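Alpha/beta hydrolase (Pectobacterium atrosepticum SCRI1043, PDB 3BDV) probably acts as a hydrolase of the serine hydrolase family, has an alpha/beta-hydrolase fold and binds calcium, though its substrate is not known. Local coordinates at residues 37-40 against 46-49; 20-25 against 33-38. All coordinates share one frame; numbering follows the deposited sequence.

How the contacts relate
Both contacts belong to one beta-alpha-beta unit, strand 19-23, helix 34-41 and strand 46-47, and their centres lie about 5 Å apart. Contact 2 sets the first half of the helix against strand 19-23 and is wholly buried, built from leucine, proline, tryptophan and a glutamine whose amide makes the one hydrogen bond between the segments. Contact 1 sets a later part of the same helix against one edge strand, 46-47, and the residues just after it; it is partly buried and held by charge, one glutamate between two arginines. The two strands are parallel neighbours, tied by probable hydrogen bonds from Gln46 N to Met20 O and from Leu22 N to Gln46 O.

Contact 1. Residues 37-40 against 46-49; sequences HWER and QRIR. With CA (calcium ion), chain C.
Glu39, on helix 34-41, faces strand 46-47 across a gap that backbone atoms do not bridge: the nearest CA atoms, those of Glu39 and Gln46, are 7.6 Å apart. Side chains therefore make the contact. The Glu39 chain is fully extended, with CG anti to the backbone N (chi1 -171°), which carries its carboxylate over to two arginines. Glu39 OE1 forms a salt bridge with Arg47 NH1 at 2.9 Å, a weak hydrogen bond because the N-H is bent away, and the Arg47 chain crosses Glu39 at about a right angle, its CD 3.6 Å from Glu39 CD. Arg49 comes to meet Glu39 from the opposite direction, edge first and nearly coplanar with the carboxylate, and its NH2 meets Glu39 OE2 at 2.9 Å almost along the C-O axis. Water 1 closes the network, donating to Glu39 OE1 and accepting from Arg49 NH1. Each carboxylate oxygen thus has an arginine of its own, and the two positive charges probably favour the ionised glutamate. Arg47 NH2 makes a salt bridge to Asp28, and NH1 a hydrogen bond to Ser36 OG. Its carbonyl O binds the calcium ion at 2.4 Å, beside Glu68 of helix 58-70. The network thereby joins helix 34-41 to edge strand 46-47 and the loop that follows it; Ile48, just past the strand, packs against helix 58-70, and Gln46 hydrogen-bonds strand 19-23.

Contact 2. Residues 20-25 against 33-38; sequences MVLVPG and HWQSHW
Leu22 and Gln35 are the closest CA pair, 6.6 Å apart, where strand 19-23 meets helix 34-41 in the beta-alpha-beta crossover of this alpha/beta-hydrolase fold. The axes of residues 20-23 and 34-38 approach to 9.5 Å and run at 148°, roughly antiparallel. Packing is tightest around Gln35. Its side chain slides past that of Leu22 in the opposite direction, Leu22 CD2 lying 3.9 Å from Gln35 CG, while Leu22 CD1 sits 3.4 Å from the backbone O of Gln35. Extended beyond CG (chi2 177°), the glutamine carries its amide past the leucine to the point where the strand ends. There OE1 lies against Pro24, 3.3 Å from its CA, and accepts a hydrogen bond from Ser29 OG. Toward Trp38 the contact is looser: Leu22 CD2 comes no nearer than 4.4 Å to Trp38 CE3, approaching the ring obliquely. The indole has its NE1 bonded to Pro172 O and its side chain against Leu177 of helix 174-185; Leu22 and Trp38 are both buried, so this looser side faces other parts of the protein rather than solvent. At the start of the helix His33 is the N-cap, and its ND1 accepts from Gln35 N in the ring plane. Across the contact, Gln35 NE2 donates to Val23 O at 3.2 Å, which gives the second end of the buried amide its partner: the bond is almost straight at its hydrogen (174°), yet the nitrogen stands above the carbonyl plane.

Contact 1. Residues 37-40 against 46-49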
loop_
_atom_site.group_PDB
_atom_site.type_symbol
_atom_site.label_atom_id
_atom_site.label_comp_id
_atom_site.label_asym_id
_atom_site.label_seq_id
_atom_site.Cartn_x
_atom_site.Cartn_y
_atom_site.Cartn_z
ATOM N N HIS A 37 -6.642 -6.629 9.578
ATOM C CA HIS A 37 -5.797 -7.216 10.606
ATOM C C HIS A 37 -4.825 -6.178 11.124
ATOM O O HIS A 37 -4.654 -6.004 12.342
ATOM C CB HIS A 37 -5.043 -8.433 10.063
ATOM C CG HIS A 37 -5.886 -9.667 10.027
ATOM N ND1 HIS A 37 -5.855 -10.626 11.016
ATOM C CD2 HIS A 37 -6.780 -10.102 9.102
ATOM C CE1 HIS A 37 -6.700 -11.595 10.709
ATOM N NE2 HIS A 37 -7.284 -11.304 9.557
ATOM N N TRP A 38 -4.199 -5.469 10.213
ATOM C CA TRP A 38 -3.150 -4.509 10.614
ATOM C C TRP A 38 -3.694 -3.320 11.405
ATOM O O TRP A 38 -3.087 -2.874 12.390
ATOM C CB TRP A 38 -2.334 -4.060 9.399
ATOM C CG TRP A 38 -1.540 -5.169 8.777
ATOM C CD1 TRP A 38 -1.571 -6.522 9.107
ATOM C CD2 TRP A 38 -0.658 -5.056 7.667
ATOM N NE1 TRP A 38 -0.718 -7.204 8.301
ATOM C CE2 TRP A 38 -0.167 -6.346 7.387
ATOM C CE3 TRP A 38 -0.219 -3.989 6.894
ATOM C CZ2 TRP A 38 0.749 -6.579 6.374
ATOM C CZ3 TRP A 38 0.681 -4.227 5.897
ATOM C CH2 TRP A 38 1.167 -5.508 5.656
ATOM N N GLU A 39 -4.862 -2.857 11.006
ATOM C CA GLU A 39 -5.548 -1.786 11.720
ATOM C C GLU A 39 -5.878 -2.193 13.144
ATOM O O GLU A 39 -5.685 -1.417 14.056
ATOM C CB GLU A 39 -6.804 -1.422 10.980
ATOM C CG GLU A 39 -7.463 -0.191 11.505
ATOM C CD GLU A 39 -8.725 0.126 10.757
ATOM O OE1 GLU A 39 -9.358 -0.807 10.158
ATOM O OE2 GLU A 39 -9.080 1.318 10.802
ATOM N N ARG A 40 -6.420 -3.397 13.334
ATOM C CA ARG A 40 -6.666 -3.911 14.687
ATOM C C ARG A 40 -5.368 -4.103 15.489
ATOM O O ARG A 40 -5.327 -3.853 16.692
ATOM C CB ARG A 40 -7.422 -5.249 14.673
ATOM C CG ARG A 40 -8.830 -5.196 14.136
ATOM C CD ARG A 40 -9.572 -6.492 14.402
ATOM N NE ARG A 40 -9.095 -7.605 13.564
ATOM C CZ ARG A 40 -9.471 -7.805 12.297
ATOM N NH1 ARG A 40 -10.322 -6.989 11.688
ATOM N NH2 ARG A 40 -9.016 -8.850 11.660
ATOM N N GLN A 46 -3.336 4.843 10.492
ATOM C CA GLN A 46 -4.460 5.557 9.905
ATOM C C GLN A 46 -5.006 4.819 8.699
ATOM O O GLN A 46 -4.370 3.919 8.175
ATOM C CB GLN A 46 -4.033 6.956 9.514
ATOM C CG GLN A 46 -3.643 7.877 10.693
ATOM C CD GLN A 46 -4.718 7.942 11.774
ATOM O OE1 GLN A 46 -5.821 8.435 11.544
ATOM N NE2 GLN A 46 -4.399 7.432 12.955
ATOM N N ARG A 47 -6.198 5.211 8.272
ATOM C CA ARG A 47 -6.895 4.533 7.188
ATOM C C ARG A 47 -7.843 5.486 6.504
ATOM O O ARG A 47 -8.529 6.295 7.159
ATOM C CB ARG A 47 -7.621 3.308 7.746
ATOM C CG ARG A 47 -8.400 2.525 6.728
ATOM C CD ARG A 47 -8.871 1.248 7.333
ATOM N NE ARG A 47 -9.826 0.604 6.449
ATOM C CZ ARG A 47 -10.077 -0.700 6.438
ATOM N NH1 ARG A 47 -9.514 -1.504 7.309
ATOM N NH2 ARG A 47 -10.955 -1.183 5.586
ATOM N N ILE A 48 -7.888 5.442 5.173
ATOM C CA ILE A 48 -8.715 6.413 4.454
ATOM C C ILE A 48 -10.152 5.953 4.582
ATOM O O ILE A 48 -10.414 4.767 4.713
ATOM C CB ILE A 48 -8.316 6.616 2.950
ATOM C CG1 ILE A 48 -8.477 5.319 2.158
ATOM C CG2 ILE A 48 -6.880 7.192 2.785
ATOM C CD1 ILE A 48 -8.784 5.579 0.680
ATOM N N ARG A 49 -11.062 6.910 4.527
ATOM C CA ARG A 49 -12.488 6.656 4.515
ATOM C C ARG A 49 -13.150 7.390 3.346
ATOM O O ARG A 49 -12.734 8.468 2.974
ATOM C CB ARG A 49 -13.101 7.194 5.800
ATOM C CG ARG A 49 -12.427 6.762 7.041
ATOM C CD ARG A 49 -12.517 5.269 7.301
ATOM N NE ARG A 49 -11.721 4.948 8.471
ATOM C CZ ARG A 49 -11.425 3.711 8.863
ATOM N NH1 ARG A 49 -11.904 2.664 8.238
ATOM N NH2 ARG A 49 -10.677 3.524 9.927
HETATM CA CA CA C . -8.773 8.377 8.400
HETATM O O HOH W 1 -11.739 0.065 9.622
HETATM O O HOH W 2 -7.417 7.268 9.999
HETATM O O HOH W 3 -10.581 9.636 7.866
HETATM O O HOH W 4 -8.349 10.428 9.653
#

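Contact 2. Residues 20-25 against 33-38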
loop_
_atom_site.group_PDB
_atom_site.type_symbol
_atom_site.label_atom_id
_atom_site.label_comp_id
_atom_site.label_asym_id
_atom_site.label_seq_id
_atom_site.Cartn_x
_atom_site.Cartn_y
_atom_site.Cartn_z
HETATM N N MSE A 20 1.631 5.322 9.300
HETATM C CA MSE A 20 1.147 4.438 8.254
HETATM C C MSE A 20 -0.255 4.851 7.873
HETATM O O MSE A 20 -1.100 5.015 8.743
HETATM C CB MSE A 20 1.057 3.008 8.751
HETATM C CG MSE A 20 2.308 2.460 9.348
HETATM SE SE MSE A 20 3.893 2.586 8.305
HETATM C CE MSE A 20 4.991 1.314 9.265
ATOM N N VAL A 21 -0.506 4.956 6.572
ATOM C CA VAL A 21 -1.850 5.200 6.044
ATOM C C VAL A 21 -2.306 4.017 5.165
ATOM O O VAL A 21 -1.740 3.797 4.103
ATOM C CB VAL A 21 -1.927 6.535 5.292
ATOM C CG1 VAL A 21 -3.343 6.752 4.819
ATOM C CG2 VAL A 21 -1.485 7.700 6.203
ATOM N N LEU A 22 -3.339 3.298 5.619
ATOM C CA LEU A 22 -3.927 2.202 4.866
ATOM C C LEU A 22 -4.879 2.702 3.783
ATOM O O LEU A 22 -5.797 3.450 4.077
ATOM C CB LEU A 22 -4.684 1.238 5.787
ATOM C CG LEU A 22 -3.814 0.612 6.855
ATOM C CD1 LEU A 22 -4.744 0.105 7.985
ATOM C CD2 LEU A 22 -2.936 -0.526 6.255
ATOM N N VAL A 23 -4.592 2.339 2.533
ATOM C CA VAL A 23 -5.428 2.667 1.367
ATOM C C VAL A 23 -6.055 1.418 0.716
ATOM O O VAL A 23 -5.430 0.769 -0.103
ATOM C CB VAL A 23 -4.643 3.437 0.293
ATOM C CG1 VAL A 23 -5.580 3.992 -0.765
ATOM C CG2 VAL A 23 -3.797 4.603 0.948
ATOM N N PRO A 24 -7.302 1.080 1.082
ATOM C CA PRO A 24 -8.000 -0.043 0.446
ATOM C C PRO A 24 -8.376 0.220 -0.994
ATOM O O PRO A 24 -8.417 1.388 -1.426
ATOM C CB PRO A 24 -9.254 -0.235 1.322
ATOM C CG PRO A 24 -8.885 0.434 2.632
ATOM C CD PRO A 24 -8.087 1.634 2.202
ATOM N N GLY A 25 -8.663 -0.866 -1.706
ATOM C CA GLY A 25 -9.230 -0.774 -3.035
ATOM C C GLY A 25 -10.753 -0.850 -3.066
ATOM O O GLY A 25 -11.433 -0.542 -2.100
ATOM N N HIS A 33 -9.407 -9.057 5.818
ATOM C CA HIS A 33 -8.365 -8.567 4.937
ATOM C C HIS A 33 -7.186 -8.090 5.779
ATOM O O HIS A 33 -7.365 -7.555 6.880
ATOM C CB HIS A 33 -8.950 -7.406 4.125
ATOM C CG HIS A 33 -8.113 -6.938 2.988
ATOM N ND1 HIS A 33 -7.049 -6.066 3.144
ATOM C CD2 HIS A 33 -8.275 -7.097 1.655
ATOM C CE1 HIS A 33 -6.555 -5.778 1.953
ATOM N NE2 HIS A 33 -7.277 -6.395 1.035
ATOM N N TRP A 34 -5.986 -8.320 5.268
ATOM C CA TRP A 34 -4.758 -7.894 5.936
ATOM C C TRP A 34 -4.751 -6.447 6.382
ATOM O O TRP A 34 -4.234 -6.144 7.433
ATOM C CB TRP A 34 -3.507 -8.195 5.084
ATOM C CG TRP A 34 -3.474 -7.581 3.714
ATOM C CD1 TRP A 34 -3.970 -8.132 2.552
ATOM C CD2 TRP A 34 -2.820 -6.368 3.322
ATOM N NE1 TRP A 34 -3.756 -7.307 1.500
ATOM C CE2 TRP A 34 -3.069 -6.200 1.937
ATOM C CE3 TRP A 34 -2.151 -5.350 4.019
ATOM C CZ2 TRP A 34 -2.617 -5.092 1.234
ATOM C CZ3 TRP A 34 -1.715 -4.251 3.311
ATOM C CH2 TRP A 34 -1.937 -4.157 1.922
ATOM N N GLN A 35 -5.280 -5.528 5.597
ATOM C CA GLN A 35 -5.301 -4.134 6.051
ATOM C C GLN A 35 -6.135 -3.966 7.332
ATOM O O GLN A 35 -5.780 -3.174 8.215
ATOM C CB GLN A 35 -5.808 -3.227 4.947
ATOM C CG GLN A 35 -4.778 -2.998 3.859
ATOM C CD GLN A 35 -5.314 -2.141 2.729
ATOM O OE1 GLN A 35 -6.472 -2.279 2.365
ATOM N NE2 GLN A 35 -4.484 -1.269 2.169
ATOM N N SER A 36 -7.181 -4.785 7.462
ATOM C CA SER A 36 -7.998 -4.787 8.661
ATOM C C SER A 36 -7.301 -5.503 9.827
ATOM O O SER A 36 -7.400 -5.058 10.979
ATOM C CB SER A 36 -9.409 -5.345 8.375
ATOM O OG SER A 36 -10.120 -4.507 7.439
ATOM N N HIS A 37 -6.642 -6.629 9.578
ATOM C CA HIS A 37 -5.797 -7.216 10.606
ATOM C C HIS A 37 -4.825 -6.178 11.124
ATOM O O HIS A 37 -4.654 -6.004 12.342
ATOM C CB HIS A 37 -5.043 -8.433 10.063
ATOM C CG HIS A 37 -5.886 -9.667 10.027
ATOM N ND1 HIS A 37 -5.855 -10.626 11.016
ATOM C CD2 HIS A 37 -6.780 -10.102 9.102
ATOM C CE1 HIS A 37 -6.700 -11.595 10.709
ATOM N NE2 HIS A 37 -7.284 -11.304 9.557
ATOM N N TRP A 38 -4.199 -5.469 10.213
ATOM C CA TRP A 38 -3.150 -4.509 10.614
ATOM C C TRP A 38 -3.694 -3.320 11.405
ATOM O O TRP A 38 -3.087 -2.874 12.390
ATOM C CB TRP A 38 -2.334 -4.060 9.399
ATOM C CG TRP A 38 -1.540 -5.169 8.777
ATOM C CD1 TRP A 38 -1.571 -6.522 9.107
ATOM C CD2 TRP A 38 -0.658 -5.056 7.667
ATOM N NE1 TRP A 38 -0.718 -7.204 8.301
ATOM C CE2 TRP A 38 -0.167 -6.346 7.387
ATOM C CE3 TRP A 38 -0.219 -3.989 6.894
ATOM C CZ2 TRP A 38 0.749 -6.579 6.374
ATOM C CZ3 TRP A 38 0.681 -4.227 5.897
ATOM C CH2 TRP A 38 1.167 -5.508 5.656
#